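Local coordinates for protein arylsulfatase (Pseudoalteromonas sp. MB47, PDB 7AJ0) that probably removes sulfate groups from fucoidan, acting as a calcium-containing, exo-acting sulfatase that assembles as a hexamer, at residues L432-F441 / F485-M496. Sequence-based numbering, arbitrary orientation.
Sequences LRWLDYKIHF and FEWGMPQATKFM
One face of the Trp434 indole receives both Phe495, edge-on with CE2 3.7 Å from CD1 of Trp434, and Gln491, whose CG makes a CH-pi contact 4.0 Å from the centroid of the six-membered ring; Leu435 CD1 lies over the opposite face. Trp434 reaches this place because its CG stands anti to the backbone N (chi1 168°), which sends the indole across to the other segment, where CZ3 meets Phe485 CZ at 3.7 Å, in the loop just before the helix. The Phe485 ring in turn forms an offset stack with Tyr437, planes 25° apart, its CE1 over the centre of the tyrosine ring. Trp487 turns an edge toward Tyr437, its CZ2 3.6 Å from the phenol OH, which is hydrogen-bonded to Asp197 of the second subunit. An alanine in place of Tyr437 is likely to leave Phe485 without its stacking partner and Asp197 of that subunit without this bond. Midway, Ile439 CD1 rests on Ala492 CB at 4.0 Å, and at the far end Met496 SD sits 3.6 Å from the centroid of the Phe441 ring, over its face, a Met-aromatic contact. The whole illustrates how a helix packs on a beta-hairpin through apolar and aromatic side chains: strands 428-434 and 437-440, joined by a type II' turn, belong to a four-stranded antiparallel sheet with helix 489-505 against one face, an arrangement consistent with the C-terminal subdomain of sulfatases.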
# COMPACT_ATOMS: atom_id res chain seq x y z
N LEU A 432 -6.46 -25.20 5.52
CA LEU A 432 -6.50 -26.28 6.50
C LEU A 432 -5.37 -26.06 7.49
O LEU A 432 -4.42 -25.33 7.23
CB LEU A 432 -6.38 -27.65 5.84
CG LEU A 432 -5.09 -27.98 5.09
CD1 LEU A 432 -4.00 -28.49 6.02
CD2 LEU A 432 -5.38 -29.00 3.99
N ARG A 433 -5.50 -26.70 8.66
CA ARG A 433 -4.43 -26.74 9.64
C ARG A 433 -4.07 -28.19 9.93
O ARG A 433 -4.96 -29.02 10.14
CB ARG A 433 -4.80 -26.04 10.95
CG ARG A 433 -3.68 -26.17 11.98
CD ARG A 433 -3.92 -25.40 13.25
NE ARG A 433 -2.93 -25.76 14.26
CZ ARG A 433 -2.85 -25.21 15.47
NH1 ARG A 433 -3.70 -24.26 15.83
NH2 ARG A 433 -1.91 -25.62 16.31
N TRP A 434 -2.77 -28.46 9.97
CA TRP A 434 -2.25 -29.80 10.23
C TRP A 434 -1.03 -29.63 11.12
O TRP A 434 -0.10 -28.90 10.77
CB TRP A 434 -1.91 -30.52 8.93
CG TRP A 434 -1.11 -31.75 9.12
CD1 TRP A 434 -1.38 -32.78 9.97
CD2 TRP A 434 0.09 -32.11 8.42
NE1 TRP A 434 -0.41 -33.75 9.85
CE2 TRP A 434 0.50 -33.36 8.91
CE3 TRP A 434 0.86 -31.48 7.44
CZ2 TRP A 434 1.65 -34.00 8.45
CZ3 TRP A 434 2.00 -32.12 6.98
CH2 TRP A 434 2.38 -33.37 7.49
N LEU A 435 -1.03 -30.30 12.27
CA LEU A 435 -0.01 -30.11 13.30
C LEU A 435 -0.10 -28.64 13.70
O LEU A 435 -1.20 -28.19 14.07
CB LEU A 435 1.35 -30.57 12.77
CG LEU A 435 1.43 -32.02 12.30
CD1 LEU A 435 2.71 -32.26 11.49
CD2 LEU A 435 1.36 -32.97 13.48
N ASP A 436 0.98 -27.87 13.64
CA ASP A 436 0.95 -26.45 13.95
C ASP A 436 1.19 -25.61 12.71
O ASP A 436 1.70 -24.49 12.79
CB ASP A 436 1.99 -26.14 15.04
CG ASP A 436 1.76 -26.95 16.31
OD1 ASP A 436 0.58 -27.14 16.69
OD2 ASP A 436 2.75 -27.39 16.93
N TYR A 437 0.81 -26.13 11.54
CA TYR A 437 1.03 -25.47 10.26
C TYR A 437 -0.30 -25.09 9.64
O TYR A 437 -1.20 -25.93 9.53
CB TYR A 437 1.82 -26.38 9.31
CG TYR A 437 3.16 -26.79 9.88
CD1 TYR A 437 4.29 -26.02 9.68
CD2 TYR A 437 3.29 -27.96 10.63
CE1 TYR A 437 5.51 -26.39 10.21
CE2 TYR A 437 4.50 -28.34 11.16
CZ TYR A 437 5.61 -27.55 10.94
OH TYR A 437 6.83 -27.93 11.47
N LYS A 438 -0.42 -23.83 9.25
CA LYS A 438 -1.62 -23.28 8.62
C LYS A 438 -1.33 -23.06 7.14
O LYS A 438 -0.45 -22.27 6.79
CB LYS A 438 -2.02 -21.97 9.30
CG LYS A 438 -3.16 -21.22 8.65
CD LYS A 438 -4.50 -21.88 8.93
CE LYS A 438 -5.64 -20.99 8.46
NZ LYS A 438 -5.70 -19.69 9.18
N ILE A 439 -2.05 -23.77 6.28
CA ILE A 439 -1.84 -23.72 4.84
C ILE A 439 -3.06 -23.07 4.20
O ILE A 439 -4.19 -23.54 4.37
CB ILE A 439 -1.60 -25.12 4.25
CG1 ILE A 439 -0.45 -25.82 4.98
CG2 ILE A 439 -1.29 -25.03 2.76
CD1 ILE A 439 -0.91 -26.73 6.09
N HIS A 440 -2.84 -21.99 3.46
CA HIS A 440 -3.90 -21.26 2.79
C HIS A 440 -3.86 -21.53 1.29
O HIS A 440 -2.81 -21.36 0.65
CB HIS A 440 -3.79 -19.75 3.02
CG HIS A 440 -3.91 -19.34 4.46
ND1 HIS A 440 -5.04 -18.75 4.97
CD2 HIS A 440 -3.03 -19.43 5.48
CE1 HIS A 440 -4.86 -18.49 6.25
NE2 HIS A 440 -3.65 -18.89 6.59
N PHE A 441 -4.99 -21.94 0.73
CA PHE A 441 -5.15 -22.06 -0.71
C PHE A 441 -5.92 -20.89 -1.30
O PHE A 441 -5.80 -20.63 -2.50
CB PHE A 441 -5.85 -23.38 -1.05
CG PHE A 441 -5.15 -24.58 -0.47
CD1 PHE A 441 -4.11 -25.19 -1.16
CD2 PHE A 441 -5.52 -25.09 0.76
CE1 PHE A 441 -3.46 -26.29 -0.62
CE2 PHE A 441 -4.88 -26.19 1.30
CZ PHE A 441 -3.85 -26.79 0.61
N PHE A 485 9.00 -26.17 4.61
CA PHE A 485 7.90 -27.13 4.68
C PHE A 485 7.84 -28.00 3.43
O PHE A 485 6.77 -28.48 3.06
CB PHE A 485 6.57 -26.39 4.88
CG PHE A 485 5.48 -27.23 5.47
CD1 PHE A 485 5.67 -27.92 6.65
CD2 PHE A 485 4.24 -27.30 4.85
CE1 PHE A 485 4.65 -28.69 7.19
CE2 PHE A 485 3.22 -28.07 5.39
CZ PHE A 485 3.43 -28.76 6.56
N GLU A 486 8.98 -28.23 2.78
CA GLU A 486 8.99 -29.10 1.61
C GLU A 486 8.65 -30.53 2.00
O GLU A 486 7.98 -31.25 1.24
CB GLU A 486 10.36 -29.06 0.92
CG GLU A 486 10.62 -27.80 0.12
CD GLU A 486 11.82 -27.93 -0.80
OE1 GLU A 486 12.46 -29.00 -0.81
OE2 GLU A 486 12.13 -26.95 -1.51
N TRP A 487 9.10 -30.98 3.17
CA TRP A 487 8.78 -32.33 3.62
C TRP A 487 7.29 -32.50 3.88
O TRP A 487 6.76 -33.61 3.75
CB TRP A 487 9.57 -32.66 4.89
CG TRP A 487 9.36 -31.67 6.00
CD1 TRP A 487 10.17 -30.62 6.32
CD2 TRP A 487 8.28 -31.64 6.93
NE1 TRP A 487 9.65 -29.94 7.39
CE2 TRP A 487 8.49 -30.54 7.79
CE3 TRP A 487 7.15 -32.44 7.13
CZ2 TRP A 487 7.62 -30.22 8.82
CZ3 TRP A 487 6.28 -32.12 8.15
CH2 TRP A 487 6.52 -31.02 8.99
N GLY A 488 6.59 -31.42 4.23
CA GLY A 488 5.20 -31.52 4.62
C GLY A 488 4.20 -31.04 3.58
O GLY A 488 3.03 -31.43 3.62
N MET A 489 4.65 -30.20 2.65
CA MET A 489 3.73 -29.62 1.68
C MET A 489 3.00 -30.68 0.86
O MET A 489 1.78 -30.52 0.66
CB MET A 489 4.47 -28.65 0.77
CG MET A 489 3.55 -27.74 -0.04
SD MET A 489 2.56 -26.63 0.99
CE MET A 489 3.20 -25.04 0.47
N PRO A 490 3.64 -31.73 0.35
CA PRO A 490 2.87 -32.75 -0.38
C PRO A 490 1.81 -33.43 0.47
O PRO A 490 0.76 -33.82 -0.05
CB PRO A 490 3.94 -33.74 -0.86
CG PRO A 490 5.18 -33.41 -0.09
CD PRO A 490 5.09 -31.95 0.25
N GLN A 491 2.04 -33.57 1.78
CA GLN A 491 1.03 -34.16 2.64
C GLN A 491 -0.15 -33.21 2.84
O GLN A 491 -1.30 -33.64 2.88
CB GLN A 491 1.63 -34.56 3.99
CG GLN A 491 0.65 -35.27 4.91
CD GLN A 491 0.11 -36.55 4.31
OE1 GLN A 491 0.85 -37.32 3.69
NE2 GLN A 491 -1.19 -36.79 4.47
N ALA A 492 0.13 -31.91 2.97
CA ALA A 492 -0.95 -30.93 3.09
C ALA A 492 -1.84 -30.95 1.86
O ALA A 492 -3.06 -30.77 1.97
CB ALA A 492 -0.37 -29.54 3.31
N THR A 493 -1.26 -31.18 0.68
CA THR A 493 -2.06 -31.28 -0.53
C THR A 493 -2.84 -32.59 -0.56
O THR A 493 -3.98 -32.63 -1.02
CB THR A 493 -1.17 -31.14 -1.76
OG1 THR A 493 -0.63 -29.82 -1.80
CG2 THR A 493 -1.96 -31.40 -3.03
N LYS A 494 -2.23 -33.68 -0.07
CA LYS A 494 -2.97 -34.93 0.04
C LYS A 494 -4.20 -34.76 0.92
O LYS A 494 -5.28 -35.27 0.60
CB LYS A 494 -2.07 -36.02 0.61
CG LYS A 494 -1.18 -36.71 -0.41
CD LYS A 494 -0.44 -37.89 0.22
CE LYS A 494 0.56 -38.51 -0.73
NZ LYS A 494 1.81 -37.71 -0.83
N PHE A 495 -4.06 -34.02 2.03
CA PHE A 495 -5.21 -33.81 2.91
C PHE A 495 -6.29 -32.99 2.21
O PHE A 495 -7.48 -33.29 2.34
CB PHE A 495 -4.76 -33.10 4.19
CG PHE A 495 -4.12 -34.01 5.21
CD1 PHE A 495 -4.62 -35.28 5.46
CD2 PHE A 495 -3.01 -33.59 5.92
CE1 PHE A 495 -4.03 -36.11 6.39
CE2 PHE A 495 -2.41 -34.41 6.86
CZ PHE A 495 -2.92 -35.67 7.09
N MET A 496 -5.90 -31.96 1.46
CA MET A 496 -6.89 -31.19 0.71
C MET A 496 -7.63 -32.07 -0.29
O MET A 496 -8.86 -32.09 -0.32
CB MET A 496 -6.22 -30.02 -0.02
CG MET A 496 -7.08 -29.46 -1.16
SD MET A 496 -6.35 -28.04 -1.99
CE MET A 496 -4.90 -28.77 -2.75